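Long-range contacts in mevalonate diphosphate decarboxylase (Legionella pneumophila, PDB 3LTO), which probably catalyses the ATP-dependent decarboxylation of mevalonate diphosphate to isopentenyl diphosphate, a step of isoprenoid biosynthesis: residues D53-L58 with F93-S98; D78-L83 with A115-C120. One frame throughout, in Å; residues are numbered along the deposited sequence.

Contact 1: residues D53-L58 with F93-S98; sequences DIWEPL and FLIQSS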
loop_
_atom_site.group_PDB
_atom_site.type_symbol
_atom_site.label_atom_id
_atom_site.label_comp_id
_atom_site.label_asym_id
_atom_site.label_seq_id
_atom_site.Cartn_x
_atom_site.Cartn_y
_atom_site.Cartn_z
ATOM N N ASP A 53 13.917 27.796 6.043
ATOM C CA ASP A 53 13.700 27.887 4.608
ATOM C C ASP A 53 12.920 29.142 4.239
ATOM O O ASP A 53 12.194 29.707 5.057
ATOM C CB ASP A 53 12.929 26.665 4.123
ATOM C CG ASP A 53 13.549 25.368 4.594
ATOM O OD1 ASP A 53 14.779 25.213 4.446
ATOM O OD2 ASP A 53 12.806 24.506 5.106
ATOM N N ILE A 54 13.084 29.578 2.995
ATOM C CA ILE A 54 12.366 30.739 2.494
ATOM C C ILE A 54 11.815 30.354 1.135
ATOM O O ILE A 54 12.526 29.761 0.323
ATOM C CB ILE A 54 13.288 31.962 2.327
ATOM C CG1 ILE A 54 13.800 32.427 3.694
ATOM C CG2 ILE A 54 12.546 33.074 1.621
ATOM C CD1 ILE A 54 14.715 33.628 3.613
ATOM N N TRP A 55 10.549 30.680 0.896
ATOM C CA TRP A 55 9.905 30.367 -0.374
ATOM C C TRP A 55 9.691 31.616 -1.220
ATOM O O TRP A 55 9.010 32.558 -0.804
ATOM C CB TRP A 55 8.561 29.681 -0.137
ATOM C CG TRP A 55 7.863 29.322 -1.414
ATOM C CD1 TRP A 55 8.359 28.561 -2.429
ATOM C CD2 TRP A 55 6.536 29.699 -1.806
ATOM N NE1 TRP A 55 7.426 28.436 -3.430
ATOM C CE2 TRP A 55 6.297 29.122 -3.074
ATOM C CE3 TRP A 55 5.526 30.466 -1.211
ATOM C CZ2 TRP A 55 5.090 29.286 -3.758
ATOM C CZ3 TRP A 55 4.323 30.629 -1.896
ATOM C CH2 TRP A 55 4.119 30.040 -3.156
ATOM N N GLU A 56 10.278 31.615 -2.412
ATOM C CA GLU A 56 10.150 32.740 -3.320
ATOM C C GLU A 56 9.729 32.247 -4.686
ATOM O O GLU A 56 10.567 31.950 -5.533
ATOM C CB GLU A 56 11.474 33.491 -3.419
ATOM C CG GLU A 56 11.488 34.618 -4.438
ATOM C CD GLU A 56 12.868 35.234 -4.575
ATOM O OE1 GLU A 56 13.851 34.468 -4.503
ATOM O OE2 GLU A 56 12.975 36.471 -4.764
ATOM N N PRO A 57 8.415 32.137 -4.917
ATOM C CA PRO A 57 7.934 31.671 -6.218
ATOM C C PRO A 57 8.402 32.650 -7.304
ATOM O O PRO A 57 8.553 33.845 -7.045
ATOM C CB PRO A 57 6.418 31.667 -6.038
ATOM C CG PRO A 57 6.201 32.831 -5.098
ATOM C CD PRO A 57 7.300 32.611 -4.076
ATOM N N LEU A 58 8.643 32.139 -8.507
ATOM C CA LEU A 58 9.113 32.968 -9.612
ATOM C C LEU A 58 8.253 32.786 -10.851
ATOM O O LEU A 58 7.597 31.751 -11.014
ATOM C CB LEU A 58 10.564 32.611 -9.961
ATOM C CG LEU A 58 11.643 32.675 -8.871
ATOM C CD1 LEU A 58 12.958 32.155 -9.438
ATOM C CD2 LEU A 58 11.803 34.107 -8.366
ATOM N N PHE A 93 16.951 26.534 3.244
ATOM C CA PHE A 93 17.110 26.638 1.798
ATOM C C PHE A 93 16.230 27.749 1.246
ATOM O O PHE A 93 15.156 28.029 1.793
ATOM C CB PHE A 93 16.682 25.333 1.116
ATOM C CG PHE A 93 17.654 24.203 1.277
ATOM C CD1 PHE A 93 18.736 24.069 0.407
ATOM C CD2 PHE A 93 17.490 23.268 2.297
ATOM C CE1 PHE A 93 19.646 23.015 0.550
ATOM C CE2 PHE A 93 18.393 22.211 2.452
ATOM C CZ PHE A 93 19.475 22.084 1.574
ATOM N N LEU A 94 16.695 28.387 0.179
ATOM C CA LEU A 94 15.910 29.397 -0.501
ATOM C C LEU A 94 15.215 28.539 -1.551
ATOM O O LEU A 94 15.873 27.832 -2.307
ATOM C CB LEU A 94 16.802 30.439 -1.183
ATOM C CG LEU A 94 16.096 31.402 -2.153
ATOM C CD1 LEU A 94 15.022 32.184 -1.428
ATOM C CD2 LEU A 94 17.112 32.360 -2.770
ATOM N N ILE A 95 13.888 28.559 -1.569
ATOM C CA ILE A 95 13.131 27.758 -2.523
ATOM C C ILE A 95 12.562 28.638 -3.625
ATOM O O ILE A 95 11.805 29.562 -3.358
ATOM C CB ILE A 95 11.946 27.045 -1.833
ATOM C CG1 ILE A 95 12.434 26.346 -0.566
ATOM C CG2 ILE A 95 11.308 26.036 -2.793
ATOM C CD1 ILE A 95 11.325 25.801 0.298
ATOM N N GLN A 96 12.942 28.354 -4.863
ATOM C CA GLN A 96 12.433 29.110 -5.993
ATOM C C GLN A 96 11.707 28.148 -6.930
ATOM O O GLN A 96 12.324 27.344 -7.630
ATOM C CB GLN A 96 13.581 29.833 -6.708
ATOM C CG GLN A 96 14.108 31.032 -5.915
ATOM C CD GLN A 96 15.286 31.708 -6.583
ATOM O OE1 GLN A 96 15.536 32.897 -6.369
ATOM N NE2 GLN A 96 16.030 30.949 -7.385
ATOM N N SER A 97 10.381 28.228 -6.908
ATOM C CA SER A 97 9.533 27.373 -7.727
ATOM C C SER A 97 8.987 28.141 -8.926
ATOM O O SER A 97 8.857 29.370 -8.887
ATOM C CB SER A 97 8.371 26.840 -6.888
ATOM O OG SER A 97 7.621 27.913 -6.339
ATOM N N SER A 98 8.662 27.408 -9.984
ATOM C CA SER A 98 8.151 28.015 -11.201
ATOM C C SER A 98 7.398 26.984 -12.039
ATOM O O SER A 98 7.534 25.779 -11.818
ATOM C CB SER A 98 9.319 28.581 -12.005
ATOM O OG SER A 98 8.860 29.180 -13.195
HETATM O O HOH W 1 5.929 30.474 -13.124
#

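Contact 2: residues D78-L83 with A115-C120; sequences DHLVRL and AALTKC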
loop_
_atom_site.group_PDB
_atom_site.type_symbol
_atom_site.label_atom_id
_atom_site.label_comp_id
_atom_site.label_asym_id
_atom_site.label_seq_id
_atom_site.Cartn_x
_atom_site.Cartn_y
_atom_site.Cartn_z
ATOM N N ASP A 78 6.725 23.209 4.815
ATOM C CA ASP A 78 6.628 22.040 5.691
ATOM C C ASP A 78 7.109 20.783 4.956
ATOM O O ASP A 78 7.717 19.899 5.561
ATOM C CB ASP A 78 5.186 21.808 6.158
ATOM C CG ASP A 78 4.781 22.725 7.285
ATOM O OD1 ASP A 78 5.673 23.361 7.889
ATOM O OD2 ASP A 78 3.567 22.796 7.577
ATOM N N HIS A 79 6.832 20.696 3.657
ATOM C CA HIS A 79 7.254 19.522 2.906
ATOM C C HIS A 79 8.771 19.468 2.809
ATOM O O HIS A 79 9.356 18.386 2.836
ATOM C CB HIS A 79 6.639 19.507 1.502
ATOM C CG HIS A 79 6.905 18.241 0.750
ATOM N ND1 HIS A 79 6.472 17.011 1.192
ATOM C CD2 HIS A 79 7.587 18.009 -0.396
ATOM C CE1 HIS A 79 6.877 16.074 0.354
ATOM N NE2 HIS A 79 7.557 16.653 -0.620
ATOM N N LEU A 80 9.415 20.627 2.699
ATOM C CA LEU A 80 10.868 20.635 2.627
ATOM C C LEU A 80 11.402 20.191 3.983
ATOM O O LEU A 80 12.303 19.358 4.053
ATOM C CB LEU A 80 11.416 22.026 2.282
ATOM C CG LEU A 80 12.954 22.103 2.260
ATOM C CD1 LEU A 80 13.481 21.010 1.330
ATOM C CD2 LEU A 80 13.447 23.489 1.799
ATOM N N VAL A 81 10.837 20.740 5.056
ATOM C CA VAL A 81 11.257 20.387 6.414
ATOM C C VAL A 81 11.141 18.879 6.572
ATOM O O VAL A 81 12.053 18.208 7.062
ATOM C CB VAL A 81 10.361 21.079 7.473
ATOM C CG1 VAL A 81 10.643 20.517 8.864
ATOM C CG2 VAL A 81 10.604 22.592 7.453
ATOM N N ARG A 82 10.003 18.357 6.132
ATOM C CA ARG A 82 9.723 16.933 6.195
ATOM C C ARG A 82 10.833 16.172 5.480
ATOM O O ARG A 82 11.340 15.171 5.988
ATOM C CB ARG A 82 8.363 16.644 5.532
ATOM C CG ARG A 82 8.054 15.169 5.290
ATOM C CD ARG A 82 6.660 14.976 4.668
ATOM N NE ARG A 82 5.632 15.601 5.495
ATOM C CZ ARG A 82 4.863 16.616 5.111
ATOM N NH1 ARG A 82 4.983 17.134 3.893
ATOM N NH2 ARG A 82 3.998 17.145 5.969
ATOM N N LEU A 83 11.214 16.654 4.304
ATOM C CA LEU A 83 12.258 15.990 3.532
ATOM C C LEU A 83 13.618 16.095 4.214
ATOM O O LEU A 83 14.385 15.137 4.227
ATOM C CB LEU A 83 12.312 16.564 2.106
ATOM C CG LEU A 83 11.020 16.336 1.307
ATOM C CD1 LEU A 83 11.124 16.984 -0.064
ATOM C CD2 LEU A 83 10.759 14.843 1.167
ATOM N N ALA A 115 5.992 17.463 -6.471
ATOM C CA ALA A 115 6.829 16.404 -7.043
ATOM C C ALA A 115 8.224 16.968 -7.332
ATOM O O ALA A 115 9.233 16.334 -7.009
ATOM C CB ALA A 115 6.210 15.853 -8.325
ATOM N N ALA A 116 8.269 18.160 -7.932
ATOM C CA ALA A 116 9.535 18.835 -8.254
ATOM C C ALA A 116 10.333 19.106 -6.976
ATOM O O ALA A 116 11.532 18.860 -6.922
ATOM C CB ALA A 116 9.267 20.156 -8.980
ATOM N N LEU A 117 9.664 19.624 -5.952
ATOM C CA LEU A 117 10.333 19.896 -4.689
ATOM C C LEU A 117 10.906 18.597 -4.118
ATOM O O LEU A 117 12.035 18.565 -3.634
ATOM C CB LEU A 117 9.356 20.507 -3.673
ATOM C CG LEU A 117 9.929 20.720 -2.262
ATOM C CD1 LEU A 117 11.229 21.509 -2.335
ATOM C CD2 LEU A 117 8.912 21.462 -1.404
ATOM N N THR A 118 10.120 17.526 -4.169
ATOM C CA THR A 118 10.583 16.252 -3.646
ATOM C C THR A 118 11.848 15.794 -4.368
ATOM O O THR A 118 12.826 15.403 -3.736
ATOM C CB THR A 118 9.514 15.154 -3.794
ATOM O OG1 THR A 118 8.339 15.519 -3.061
ATOM C CG2 THR A 118 10.053 13.831 -3.264
ATOM N N LYS A 119 11.814 15.846 -5.694
ATOM C CA LYS A 119 12.947 15.438 -6.517
ATOM C C LYS A 119 14.180 16.299 -6.275
ATOM O O LYS A 119 15.285 15.778 -6.103
ATOM C CB LYS A 119 12.550 15.475 -8.002
ATOM C CG LYS A 119 11.415 14.516 -8.312
ATOM C CD LYS A 119 10.798 14.732 -9.687
ATOM C CE LYS A 119 11.678 14.220 -10.813
ATOM N NZ LYS A 119 10.931 14.208 -12.107
ATOM N N CYS A 120 13.999 17.616 -6.249
ATOM C CA CYS A 120 15.131 18.505 -6.023
ATOM C C CYS A 120 15.725 18.335 -4.616
ATOM O O CYS A 120 16.944 18.269 -4.459
ATOM C CB CYS A 120 14.708 19.957 -6.231
ATOM S SG CYS A 120 16.084 21.120 -6.305
#

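Contact 1: residues D53-L58 with F93-S98
Leu58, Ile95 and Ser97 carry much of the contact in which 53-58 runs parallel to strand 93-99, the pairing that closes a beta-alpha-beta unit through helix 71-87 in the N-terminal domain. A short parallel ladder holds the backbones: Ile54 N bonds to Phe93 O, Ile95 N to Ile54 O and Glu56 N to Ile95 O. The next rung, from Ser97 N to Glu56 O, has opened to 4.0 Å. Past that gap Leu58 N again donates to Ser97 O (2.8 Å, 160°). Leu58 then lays CD1 against Gln96 CB at 3.6 Å, the two side chains crossing obliquely. On the face shared by Trp55 and Ile95 the side chains meet at about a right angle, Ile95 CG2 lying 3.9 Å from Trp55 CD1. The indole is turned so that its edge faces strand 93-99, while Pro57 CD sits over the centre of one ring face. Ser97 OG stands between its own backbone N and carbonyl carbon (chi1 58°), where it accepts a bond from Trp55 NE1 of 3.0 Å, 18° out of the indole plane. At the start of the ladder Asp53 OD1, also salt-bridged to Lys84, takes Phe93 N on its anti lone pair in a bent bond of 2.8 Å.

Contact 2: residues D78-L83 with A115-C120
Thr118 OG1 is gripped from across the helix pair by His79 NE2, which donates a bond of 2.8 Å and 163° lying near the imidazole plane. The same hydroxyl oxygen is hydrogen-bonded to Phe114 O, one turn earlier in its own helix, and more weakly to Ser143 OG. Thr118 OG1 lies beside its own backbone N, anti to the carbonyl carbon (chi1 -61°), a rotamer that suits the bond back to Phe114 O. The other ring nitrogen is also engaged: Arg82 NH1 donates to His79 ND1 at 3.1 Å, with the imidazole and guanidinium each holding the partner in plane. As ND1 accepts while NE2 donates, the ring is probably neutral with its proton on NE2, and the two in-plane bonds fix its rotation. Leu83 CG lies over one face of the imidazole, offset toward the rim.

Helices 71-87 and 110-129 pack roughly parallel against the sheet of the N-terminal domain, consistent with the ribosomal S5-like fold of GHMP kinases; the axes of 78-83 and 115-120 approach to 10.2 Å and cross at -29°. Leu117 points from 110-129 toward the facing helix. Leu117 CD2 meets the edge of the His79 ring, 3.8 Å from His79 CD2, as the two side chains slide past each other in opposite directions. Toward Leu80, Leu117 presents CD1, 4.3 Å from Leu80 CD1. Val43 of strand 31-47 also touches Leu117, where the helix pair meets the sheet. One turn beyond His79, Leu83 reaches over with CD1, which rests 3.7 Å from Thr118 CA.

How the contacts relate
In the N-terminal domain contact 1 lies in the sheet and contact 2 in the helices packed on it, with centres about 12 Å apart. Helix 71-87, which supplies 78-83, connects the two parallel strands of contact 1, and the order 53-58, 78-83, 93-98, 115-120 makes the contacts alternate along the chain. Leu80 is the main link: its CD2 lies 3.4 Å from Asp53 CG and 3.5 Å from Ile95 CD1. Val81 CG2 adds a contact of 3.7 Å with Asp53 OD2. Helix 110-129 also reaches contact 1 through Leu125 and Leu128, which pack on Phe93. No substrate or nucleotide is among the atoms around either contact; contact 1 is partly buried, contact 2 buried.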